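Local structure of similar to yteR (Bacilus subtilis) (Clostridium acetobutylicum, 4WU0) at residues G28-L31 with D32-K36; D153-T156 with H157-I161; G66-L69 with E70-N73; A236-K239 with V240-N243; L274-G277 with V278-Y282. The protein probably hydrolyses unsaturated rhamnogalacturonan fragments of pectin, as a glycoside hydrolase of family GH105 related to YteR. All blocks are in the same frame, centred on the assembly; numbering follows the deposited sequence.

How the interactions relate
All five contacts are local, each made by consecutive residues. Interactions 1 and 5 are buried, 2 and 4 partly buried, and 3 lies at the surface. Interactions 1 and 2, inside helices 25-41 and 152-166, keep regular i to i+4 backbone bonding; interaction 1 adds one loose apolar pair, interaction 2 an amide to carboxylate bond. Interactions 4 and 5 record how the successive helices 223-240 and 264-279 end, one through a three-residue bond, a weak bond and two bridging waters, the other through a Schellman motif; their nearest atoms are about 5 Å apart. Interaction 3, a turn outside any long helix, lies about 37 Å from interaction 4, centre to centre, across the chain's middle.

Interaction 1: residues G28-L31 with D32-K36; sequences GLTL and DGIAK
Asp32 folds back over the preceding turn of helix 25-41, and its side chain can be followed atom by atom against the carbonyl of Gly28. CB lies 3.4 Å from both Gly28 O and Leu29 O. CG, placed anti to the carbonyl carbon by a chi1 of -73°, comes to 3.1 Å from Gly28 O. At the tip OD2 and OD1 stand 3.2 and 3.4 Å from Gly28 O; all are acceptors, so neither approach is a bond. Gly28 O is instead bonded by the backbone of the same aspartate, with Asp32 N at 2.8 Å, which leaves the carboxylate beside an already engaged oxygen. The aspartate side chain also touches Lys81 and Ile82 of helix 80-90. On the buried side, Ile34 directs CG1 back along the helix to 3.5 Å from Thr30 O, and its CD1 meets Leu31 CD2 at 4.3 Å, a loose apolar contact. Leu31 and Ile34 continue onto helix 44-54, while Leu29 and Thr30 touch helix 345-360. Four successive backbone bonds, from Asp32, Gly33, Ile34 and Ala35 to residues four earlier, identify a regular alpha-helical segment, packed among neighbouring helices as in the mainly helical (alpha/alpha)6-barrel of the six-hairpin glycosidases.

Interaction 2: residues D153-T156 with H157-I161; sequences DDIT and HQFII
Ile155 and Phe159 form the close-packed side of this stretch of helix 152-166. Their side chains run alongside each other in the same direction, and Ile155 CG2 reaches the edge of the Phe159 ring, in its plane, 4.0 Å from CE2. CD2 of the same ring is 3.3 Å from Ile155 O, the carbonyl that accepts the Phe159 N-H in its own plane. The ring is further enclosed by helices 129-146, 199-215 and 223-240, consistent with the helix-against-helix packing of the six-hairpin glycosidase clan. Thr156 is also buried, but its hydroxyl is bonded to Asp222 and to Phe152 O. The polar side is looser: Asp154 and His157 are partly exposed, though Gln158 is buried. Gln158 NE2 donates to Asp154 OD1 at 3.1 Å, one helical turn back, with an N-H...O angle of 153°. The carboxylate and amide planes are 23° apart, yet the donor stands above the carboxylate plane, 39° out of it. Asp154 CG is anti to the backbone N, which swings the carboxylate towards the glutamine. Further bonds fix both groups: Asp154 OD2 forms a salt bridge with Arg111, and Gln158 OE1 accepts from Phe117 N.

Interaction 3: residues G66-L69 with E70-N73; sequences GYKL and EEYN
The Tyr72 ring carries the carbonyl oxygen of Leu69 on one face, 3.6 Å above the plane and over its centre. That oxygen also accepts the Tyr72 backbone N-H at 2.9 Å, from above the carbonyl plane. Leu69 and Tyr72 lie side by side and point the same way, with Leu69 CD2 3.8 Å from Tyr72 CZ. The Tyr67 ring has Leu69 N over one face, 3.8 Å above the plane and shifted toward the rim; its OH bonds to Gln105, on helix 93-108. A second three-residue bond, Glu71 N to Lys68 O at 3.1 Å, joins that of Tyr72 in giving this turn its 3-10 character, between helices 44-54 and 80-90. Water 1 lies within hydrogen-bonding distance of Lys68 O and accepts from Asn73 N, near both ends of the turn. The extended Lys68 chain crosses Glu70 at about a right angle, and CG comes 3.7 Å from Glu70 OE1. Lys68 NZ, however, remains 5.6 Å from both Glu70 OE1 and Glu71 OE2. The lysine and the glutamates would thus attract one another only at longer range, and the two backbone bonds, with the Leu69-Tyr72 contact beside them, are the direct contacts of the turn.

Interaction 4: residues A236-K239 with V240-N243; sequences ALLK and VQDN
At the C-terminal end of helix 223-240, where the chain turns into the loop leading to helix 264-279, Val240 and Gln241 close back on Leu237 and Leu238. Val240 N bonds Leu237 O at 3.1 Å, a three-residue step in place of a full alpha-helical one: the donor stands 64° out of the carbonyl plane, and Ala236 O is 3.7 Å from the same nitrogen. The next bond, Gln241 N to Leu238 O, is weak at 3.4 Å. Backbone angles follow suit, since Val240 has phi/psi -110/8° and Gln241 is extended. Val240 rests back on the last turn through CG2, which lies between its backbone N and carbonyl carbon and comes 3.4 Å from Leu237 O. That oxygen has another donor, the indole NE1 of Trp248.

Gln241 sends its CG anti to the backbone N, and the extended chain brings OE1 within reach of water 2. This water donates to both Gln241 OE1 and Leu238 O, each at 2.7 Å, bridging side chain and helix end. Water 3 makes a similar bridge along the backbone, donating to Lys239 O and Gln241 O. At the other end of the glutamine amide, NE2 donates to Lys246 O further along the loop. Leu237 meanwhile packs on helix 199-215, and Leu238 on helix 288-302. As the regular i to i+4 bonding gives out, the last carbonyls thus gain further donors: Trp248 NE1 for Leu237 O, and water for Leu238 O and Lys239 O, with the glutamine amide linking the helix terminus to the following loop.

Interaction 5: residues L274-G277 with V278-Y282; sequences LLKG and VRLGY
Gly277 O is met by the N-H of Tyr282 at 2.8 Å, a weak bond because its N-H...O angle is only 123°. It spans five residues, and together with Gly281 N to Val278 O it closes the Schellman motif at the end of helix 264-279. Gly281 makes the reversal with a positive phi of 87°, an angle that glycine takes without strain because it has no CB to meet the carbonyl oxygen of Leu280. Before it the helix is regular, as in the bond of Leu280 N to Lys276 O at 3.0 Å. Tyr282 is thereby turned back on the last turn: its CB lies 3.6 Å from Gly277 O, and Leu280 CB sits over one face of its ring, toward the rim. The ring also reaches helices 199-215 and 223-240. Lys276, its chain extended with CG anti to the backbone N, runs alongside Leu280 in the same direction, Lys276 CE 3.8 Å from Leu280 CD1. Arg279 crosses the lysine obliquely, with NH1 3.9 Å from its CG. Lys276 NZ and Arg279 NH1 are 4.6 Å apart, and their like charges are probably offset by acidic partners, since Lys276 forms salt bridges with Asp211 and Glu214 and Arg279 with Glu357.

Interaction 1: residues G28-L31 with D32-K36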
# COMPACT_ATOMS: atom_id res chain seq x y z
N GLY A 28 -5.79 -8.92 0.72
CA GLY A 28 -5.90 -8.65 -0.70
C GLY A 28 -4.57 -8.24 -1.31
O GLY A 28 -4.24 -8.60 -2.44
N LEU A 29 -3.81 -7.45 -0.56
CA LEU A 29 -2.48 -7.01 -1.01
C LEU A 29 -1.55 -8.22 -1.29
O LEU A 29 -0.85 -8.27 -2.30
CB LEU A 29 -1.86 -6.12 0.06
CG LEU A 29 -0.40 -5.71 -0.05
CD1 LEU A 29 -0.08 -4.94 -1.32
CD2 LEU A 29 -0.05 -4.87 1.17
N THR A 30 -1.56 -9.18 -0.38
CA THR A 30 -0.74 -10.38 -0.52
C THR A 30 -1.24 -11.20 -1.71
O THR A 30 -0.45 -11.72 -2.50
CB THR A 30 -0.74 -11.19 0.78
OG1 THR A 30 -0.08 -10.43 1.80
CG2 THR A 30 -0.01 -12.52 0.61
N LEU A 31 -2.56 -11.31 -1.85
CA LEU A 31 -3.10 -12.01 -2.98
C LEU A 31 -2.79 -11.32 -4.32
O LEU A 31 -2.60 -12.00 -5.34
CB LEU A 31 -4.62 -12.20 -2.84
CG LEU A 31 -5.05 -13.10 -1.68
CD1 LEU A 31 -6.58 -13.19 -1.64
CD2 LEU A 31 -4.45 -14.50 -1.79
N ASP A 32 -2.74 -9.99 -4.31
CA ASP A 32 -2.37 -9.22 -5.50
C ASP A 32 -0.93 -9.60 -5.92
O ASP A 32 -0.62 -9.66 -7.10
CB ASP A 32 -2.46 -7.70 -5.22
CG ASP A 32 -3.91 -7.17 -5.12
OD1 ASP A 32 -4.82 -7.78 -5.72
OD2 ASP A 32 -4.16 -6.11 -4.48
N GLY A 33 -0.05 -9.83 -4.95
CA GLY A 33 1.29 -10.32 -5.24
C GLY A 33 1.27 -11.73 -5.81
O GLY A 33 1.98 -12.04 -6.76
N ILE A 34 0.47 -12.59 -5.21
CA ILE A 34 0.36 -13.97 -5.70
C ILE A 34 -0.22 -13.99 -7.12
O ILE A 34 0.12 -14.83 -7.94
CB ILE A 34 -0.43 -14.85 -4.70
CG1 ILE A 34 0.39 -14.99 -3.41
CG2 ILE A 34 -0.70 -16.23 -5.31
CD1 ILE A 34 -0.32 -15.70 -2.28
N ALA A 35 -1.09 -13.03 -7.43
CA ALA A 35 -1.67 -12.97 -8.76
C ALA A 35 -0.61 -12.69 -9.82
O ALA A 35 -0.74 -13.15 -10.95
CB ALA A 35 -2.79 -11.94 -8.82
N LYS A 36 0.45 -11.96 -9.46
CA LYS A 36 1.54 -11.74 -10.41
C LYS A 36 2.31 -13.03 -10.68
O LYS A 36 2.80 -13.26 -11.79
CB LYS A 36 2.50 -10.66 -9.93
CG LYS A 36 1.88 -9.28 -9.71
CD LYS A 36 1.03 -8.77 -10.86
CE LYS A 36 1.83 -8.13 -11.96
NZ LYS A 36 0.95 -7.40 -12.94

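Interaction 2: residues D153-T156 with H157-I161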
# COMPACT_ATOMS: atom_id res chain seq x y z
N ASP A 153 -11.04 12.42 -12.18
CA ASP A 153 -10.74 13.77 -11.70
C ASP A 153 -10.82 13.84 -10.18
O ASP A 153 -10.06 14.56 -9.54
CB ASP A 153 -11.76 14.80 -12.24
CG ASP A 153 -11.65 15.05 -13.74
OD1 ASP A 153 -10.87 14.39 -14.45
OD2 ASP A 153 -12.40 15.94 -14.22
N ASP A 154 -11.77 13.10 -9.61
CA ASP A 154 -11.97 13.02 -8.17
C ASP A 154 -10.74 12.37 -7.55
O ASP A 154 -10.13 12.92 -6.63
CB ASP A 154 -13.24 12.20 -7.91
CG ASP A 154 -13.55 11.99 -6.43
OD1 ASP A 154 -12.78 12.41 -5.54
OD2 ASP A 154 -14.61 11.38 -6.18
N ILE A 155 -10.37 11.23 -8.10
CA ILE A 155 -9.23 10.46 -7.62
C ILE A 155 -7.94 11.28 -7.66
O ILE A 155 -7.20 11.34 -6.67
CB ILE A 155 -9.09 9.18 -8.45
CG1 ILE A 155 -10.27 8.25 -8.12
CG2 ILE A 155 -7.74 8.48 -8.22
CD1 ILE A 155 -10.66 7.34 -9.26
N THR A 156 -7.65 11.90 -8.80
CA THR A 156 -6.39 12.64 -8.89
C THR A 156 -6.38 13.83 -7.93
O THR A 156 -5.36 14.13 -7.32
CB THR A 156 -6.08 13.09 -10.33
OG1 THR A 156 -7.14 13.89 -10.85
CG2 THR A 156 -5.90 11.88 -11.22
N HIS A 157 -7.50 14.51 -7.80
CA HIS A 157 -7.62 15.62 -6.85
C HIS A 157 -7.26 15.16 -5.44
O HIS A 157 -6.60 15.89 -4.67
CB HIS A 157 -9.05 16.16 -6.89
CG HIS A 157 -9.30 17.30 -5.95
ND1 HIS A 157 -8.86 18.58 -6.19
CD2 HIS A 157 -9.97 17.34 -4.77
CE1 HIS A 157 -9.25 19.37 -5.21
NE2 HIS A 157 -9.92 18.64 -4.33
N GLN A 158 -7.66 13.94 -5.08
CA GLN A 158 -7.33 13.45 -3.74
C GLN A 158 -5.83 13.28 -3.54
O GLN A 158 -5.30 13.62 -2.48
CB GLN A 158 -8.07 12.15 -3.45
CG GLN A 158 -9.57 12.37 -3.49
CD GLN A 158 -10.34 11.39 -2.67
OE1 GLN A 158 -9.95 11.07 -1.54
NE2 GLN A 158 -11.43 10.88 -3.24
N PHE A 159 -5.13 12.79 -4.55
CA PHE A 159 -3.68 12.71 -4.47
C PHE A 159 -3.02 14.07 -4.35
O PHE A 159 -2.07 14.24 -3.59
CB PHE A 159 -3.09 12.00 -5.69
CG PHE A 159 -3.20 10.51 -5.61
CD1 PHE A 159 -2.22 9.78 -4.98
CD2 PHE A 159 -4.30 9.85 -6.11
CE1 PHE A 159 -2.31 8.41 -4.87
CE2 PHE A 159 -4.41 8.47 -6.01
CZ PHE A 159 -3.41 7.75 -5.39
N ILE A 160 -3.52 15.04 -5.12
CA ILE A 160 -2.93 16.37 -5.16
C ILE A 160 -3.13 17.11 -3.83
O ILE A 160 -2.22 17.75 -3.34
CB ILE A 160 -3.51 17.17 -6.34
CG1 ILE A 160 -2.96 16.59 -7.64
CG2 ILE A 160 -3.17 18.65 -6.24
CD1 ILE A 160 -3.70 17.02 -8.90
N ILE A 161 -4.32 17.03 -3.28
CA ILE A 161 -4.63 17.68 -2.01
C ILE A 161 -3.84 17.00 -0.88
O ILE A 161 -3.39 17.67 0.04
CB ILE A 161 -6.13 17.64 -1.72
CG1 ILE A 161 -6.90 18.48 -2.73
CG2 ILE A 161 -6.44 18.11 -0.29
CD1 ILE A 161 -6.53 19.93 -2.76

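Interaction 3: residues G66-L69 with E70-N73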
# COMPACT_ATOMS: atom_id res chain seq x y z
N GLY A 66 -17.50 -9.94 7.05
CA GLY A 66 -16.53 -9.11 7.76
C GLY A 66 -16.47 -7.67 7.27
O GLY A 66 -15.68 -6.88 7.77
N TYR A 67 -17.31 -7.35 6.30
CA TYR A 67 -17.41 -6.00 5.74
C TYR A 67 -18.70 -5.35 6.19
O TYR A 67 -19.75 -5.98 6.13
CB TYR A 67 -17.38 -6.09 4.23
CG TYR A 67 -17.65 -4.77 3.54
CD1 TYR A 67 -16.77 -3.71 3.67
CD2 TYR A 67 -18.78 -4.59 2.77
CE1 TYR A 67 -17.00 -2.51 3.03
CE2 TYR A 67 -19.03 -3.39 2.13
CZ TYR A 67 -18.14 -2.35 2.26
OH TYR A 67 -18.41 -1.15 1.62
N LYS A 68 -18.64 -4.10 6.64
CA LYS A 68 -19.88 -3.34 6.88
C LYS A 68 -19.67 -1.96 6.31
O LYS A 68 -18.82 -1.19 6.76
CB LYS A 68 -20.26 -3.29 8.36
CG LYS A 68 -21.64 -2.66 8.61
CD LYS A 68 -22.08 -2.83 10.08
CE LYS A 68 -23.22 -1.89 10.45
NZ LYS A 68 -23.63 -2.05 11.88
N LEU A 69 -20.42 -1.68 5.26
CA LEU A 69 -20.32 -0.45 4.52
C LEU A 69 -20.45 0.77 5.43
O LEU A 69 -19.69 1.74 5.29
CB LEU A 69 -21.39 -0.43 3.45
CG LEU A 69 -21.43 0.79 2.54
CD1 LEU A 69 -21.92 0.38 1.16
CD2 LEU A 69 -22.33 1.84 3.13
N GLU A 70 -21.42 0.72 6.34
CA GLU A 70 -21.73 1.86 7.19
C GLU A 70 -20.64 2.23 8.21
O GLU A 70 -20.73 3.26 8.86
CB GLU A 70 -23.07 1.62 7.91
CG GLU A 70 -24.27 1.67 6.98
CD GLU A 70 -24.46 0.40 6.16
OE1 GLU A 70 -23.79 -0.63 6.43
OE2 GLU A 70 -25.30 0.43 5.23
N GLU A 71 -19.60 1.42 8.33
CA GLU A 71 -18.45 1.82 9.15
C GLU A 71 -17.62 2.88 8.45
O GLU A 71 -16.84 3.58 9.09
CB GLU A 71 -17.58 0.61 9.49
CG GLU A 71 -18.26 -0.25 10.55
CD GLU A 71 -17.55 -1.55 10.83
OE1 GLU A 71 -16.50 -1.83 10.19
OE2 GLU A 71 -18.06 -2.30 11.71
N TYR A 72 -17.77 2.97 7.13
CA TYR A 72 -17.02 3.91 6.29
C TYR A 72 -15.52 3.87 6.66
O TYR A 72 -14.92 4.87 7.03
CB TYR A 72 -17.64 5.32 6.34
CG TYR A 72 -18.95 5.36 5.56
CD1 TYR A 72 -18.94 5.21 4.19
CD2 TYR A 72 -20.17 5.47 6.20
CE1 TYR A 72 -20.10 5.21 3.46
CE2 TYR A 72 -21.35 5.48 5.48
CZ TYR A 72 -21.30 5.34 4.11
OH TYR A 72 -22.47 5.34 3.38
N ASN A 73 -14.96 2.68 6.55
CA ASN A 73 -13.55 2.42 6.83
C ASN A 73 -12.85 2.31 5.48
O ASN A 73 -13.14 1.41 4.71
CB ASN A 73 -13.43 1.10 7.61
CG ASN A 73 -11.99 0.73 7.95
OD1 ASN A 73 -11.04 1.22 7.34
ND2 ASN A 73 -11.83 -0.17 8.92
O HOH W 1 -16.50 0.33 5.53

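Interaction 4: residues A236-K239 with V240-N243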
# COMPACT_ATOMS: atom_id res chain seq x y z
N ALA A 236 13.00 12.50 -2.37
CA ALA A 236 13.02 12.67 -0.92
C ALA A 236 13.39 11.36 -0.22
O ALA A 236 14.13 11.35 0.76
CB ALA A 236 11.68 13.17 -0.43
N LEU A 237 12.87 10.25 -0.71
CA LEU A 237 13.20 8.96 -0.11
C LEU A 237 14.66 8.57 -0.36
O LEU A 237 15.29 7.98 0.51
CB LEU A 237 12.26 7.86 -0.59
CG LEU A 237 10.83 8.01 -0.09
CD1 LEU A 237 9.87 7.19 -0.95
CD2 LEU A 237 10.76 7.59 1.38
N LEU A 238 15.20 8.88 -1.53
CA LEU A 238 16.58 8.52 -1.78
C LEU A 238 17.54 9.28 -0.86
O LEU A 238 18.61 8.76 -0.51
CB LEU A 238 16.95 8.72 -3.27
CG LEU A 238 16.29 7.66 -4.18
CD1 LEU A 238 16.50 7.97 -5.65
CD2 LEU A 238 16.84 6.28 -3.88
N LYS A 239 17.17 10.49 -0.45
CA LYS A 239 17.98 11.24 0.50
C LYS A 239 18.11 10.57 1.87
O LYS A 239 19.09 10.79 2.57
CB LYS A 239 17.44 12.66 0.70
CG LYS A 239 17.63 13.60 -0.50
CD LYS A 239 16.96 14.95 -0.23
CE LYS A 239 17.09 15.86 -1.42
NZ LYS A 239 16.20 17.05 -1.31
N VAL A 240 17.12 9.77 2.25
CA VAL A 240 17.14 9.11 3.55
C VAL A 240 17.35 7.60 3.47
O VAL A 240 17.28 6.92 4.49
CB VAL A 240 15.88 9.45 4.40
CG1 VAL A 240 15.90 10.95 4.76
CG2 VAL A 240 14.58 9.02 3.71
N GLN A 241 17.65 7.09 2.28
CA GLN A 241 18.00 5.68 2.13
C GLN A 241 19.21 5.40 2.99
O GLN A 241 20.16 6.18 2.99
CB GLN A 241 18.33 5.37 0.68
CG GLN A 241 18.64 3.91 0.38
CD GLN A 241 19.20 3.72 -1.03
OE1 GLN A 241 19.96 4.55 -1.52
NE2 GLN A 241 18.85 2.63 -1.65
N ASP A 242 19.21 4.28 3.70
CA ASP A 242 20.39 3.89 4.49
C ASP A 242 21.53 3.50 3.54
O ASP A 242 21.37 2.67 2.65
CB ASP A 242 20.04 2.74 5.41
CG ASP A 242 21.21 2.30 6.28
OD1 ASP A 242 21.75 3.17 6.99
OD2 ASP A 242 21.60 1.10 6.22
N ASN A 243 22.69 4.12 3.73
CA ASN A 243 23.80 3.91 2.80
C ASN A 243 24.35 2.49 2.82
O ASN A 243 24.68 1.94 1.78
CB ASN A 243 24.96 4.86 3.10
CG ASN A 243 26.06 4.74 2.08
OD1 ASN A 243 25.81 4.81 0.87
ND2 ASN A 243 27.28 4.50 2.54
O HOH W 2 20.21 7.23 -2.01
O HOH W 3 21.12 8.81 3.45

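Interaction 5: residues L274-G277 with V278-Y282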
# COMPACT_ATOMS: atom_id res chain seq x y z
N LEU A 274 9.86 2.25 -7.08
CA LEU A 274 11.03 2.63 -7.89
C LEU A 274 11.07 1.81 -9.16
O LEU A 274 11.25 2.35 -10.26
CB LEU A 274 12.34 2.41 -7.13
CG LEU A 274 12.66 3.27 -5.91
CD1 LEU A 274 13.94 2.78 -5.23
CD2 LEU A 274 12.82 4.73 -6.31
N LEU A 275 10.93 0.50 -9.01
CA LEU A 275 11.04 -0.41 -10.14
C LEU A 275 9.91 -0.19 -11.13
O LEU A 275 10.13 -0.09 -12.34
CB LEU A 275 11.06 -1.86 -9.68
CG LEU A 275 12.39 -2.31 -9.03
CD1 LEU A 275 12.17 -3.60 -8.25
CD2 LEU A 275 13.51 -2.47 -10.05
N LYS A 276 8.68 -0.13 -10.63
CA LYS A 276 7.53 0.07 -11.51
C LYS A 276 7.56 1.44 -12.16
O LYS A 276 7.23 1.60 -13.34
CB LYS A 276 6.23 -0.10 -10.71
CG LYS A 276 4.99 0.09 -11.54
CD LYS A 276 3.74 -0.47 -10.85
CE LYS A 276 2.50 -0.31 -11.69
NZ LYS A 276 1.38 -1.09 -11.13
N GLY A 277 7.98 2.45 -11.40
CA GLY A 277 8.08 3.80 -11.92
C GLY A 277 9.07 3.89 -13.06
O GLY A 277 8.82 4.57 -14.06
N VAL A 278 10.19 3.19 -12.95
CA VAL A 278 11.15 3.15 -14.05
C VAL A 278 10.56 2.41 -15.26
O VAL A 278 10.70 2.87 -16.41
CB VAL A 278 12.49 2.49 -13.62
CG1 VAL A 278 13.39 2.24 -14.83
CG2 VAL A 278 13.21 3.35 -12.58
N ARG A 279 9.92 1.27 -15.00
CA ARG A 279 9.37 0.45 -16.08
C ARG A 279 8.36 1.20 -16.93
O ARG A 279 8.33 1.07 -18.15
CB ARG A 279 8.72 -0.82 -15.52
CG ARG A 279 8.02 -1.66 -16.59
CD ARG A 279 7.59 -3.04 -16.09
NE ARG A 279 6.61 -3.00 -15.00
CZ ARG A 279 5.30 -2.79 -15.17
NH1 ARG A 279 4.49 -2.79 -14.13
NH2 ARG A 279 4.79 -2.59 -16.39
N LEU A 280 7.51 2.00 -16.28
CA LEU A 280 6.48 2.73 -16.99
C LEU A 280 6.96 4.11 -17.49
O LEU A 280 6.20 4.83 -18.15
CB LEU A 280 5.24 2.85 -16.10
CG LEU A 280 4.54 1.50 -15.87
CD1 LEU A 280 3.53 1.61 -14.76
CD2 LEU A 280 3.86 0.99 -17.15
N GLY A 281 8.19 4.48 -17.17
CA GLY A 281 8.74 5.75 -17.63
C GLY A 281 8.45 6.95 -16.75
O GLY A 281 8.78 8.09 -17.13
N TYR A 282 7.85 6.72 -15.57
CA TYR A 282 7.55 7.81 -14.67
C TYR A 282 8.82 8.35 -14.03
O TYR A 282 8.91 9.54 -13.74
CB TYR A 282 6.57 7.40 -13.56
CG TYR A 282 5.33 6.70 -14.03
CD1 TYR A 282 4.83 6.89 -15.30
CD2 TYR A 282 4.65 5.84 -13.18
CE1 TYR A 282 3.69 6.23 -15.71
CE2 TYR A 282 3.52 5.19 -13.58
CZ TYR A 282 3.04 5.38 -14.85
OH TYR A 282 1.90 4.73 -15.30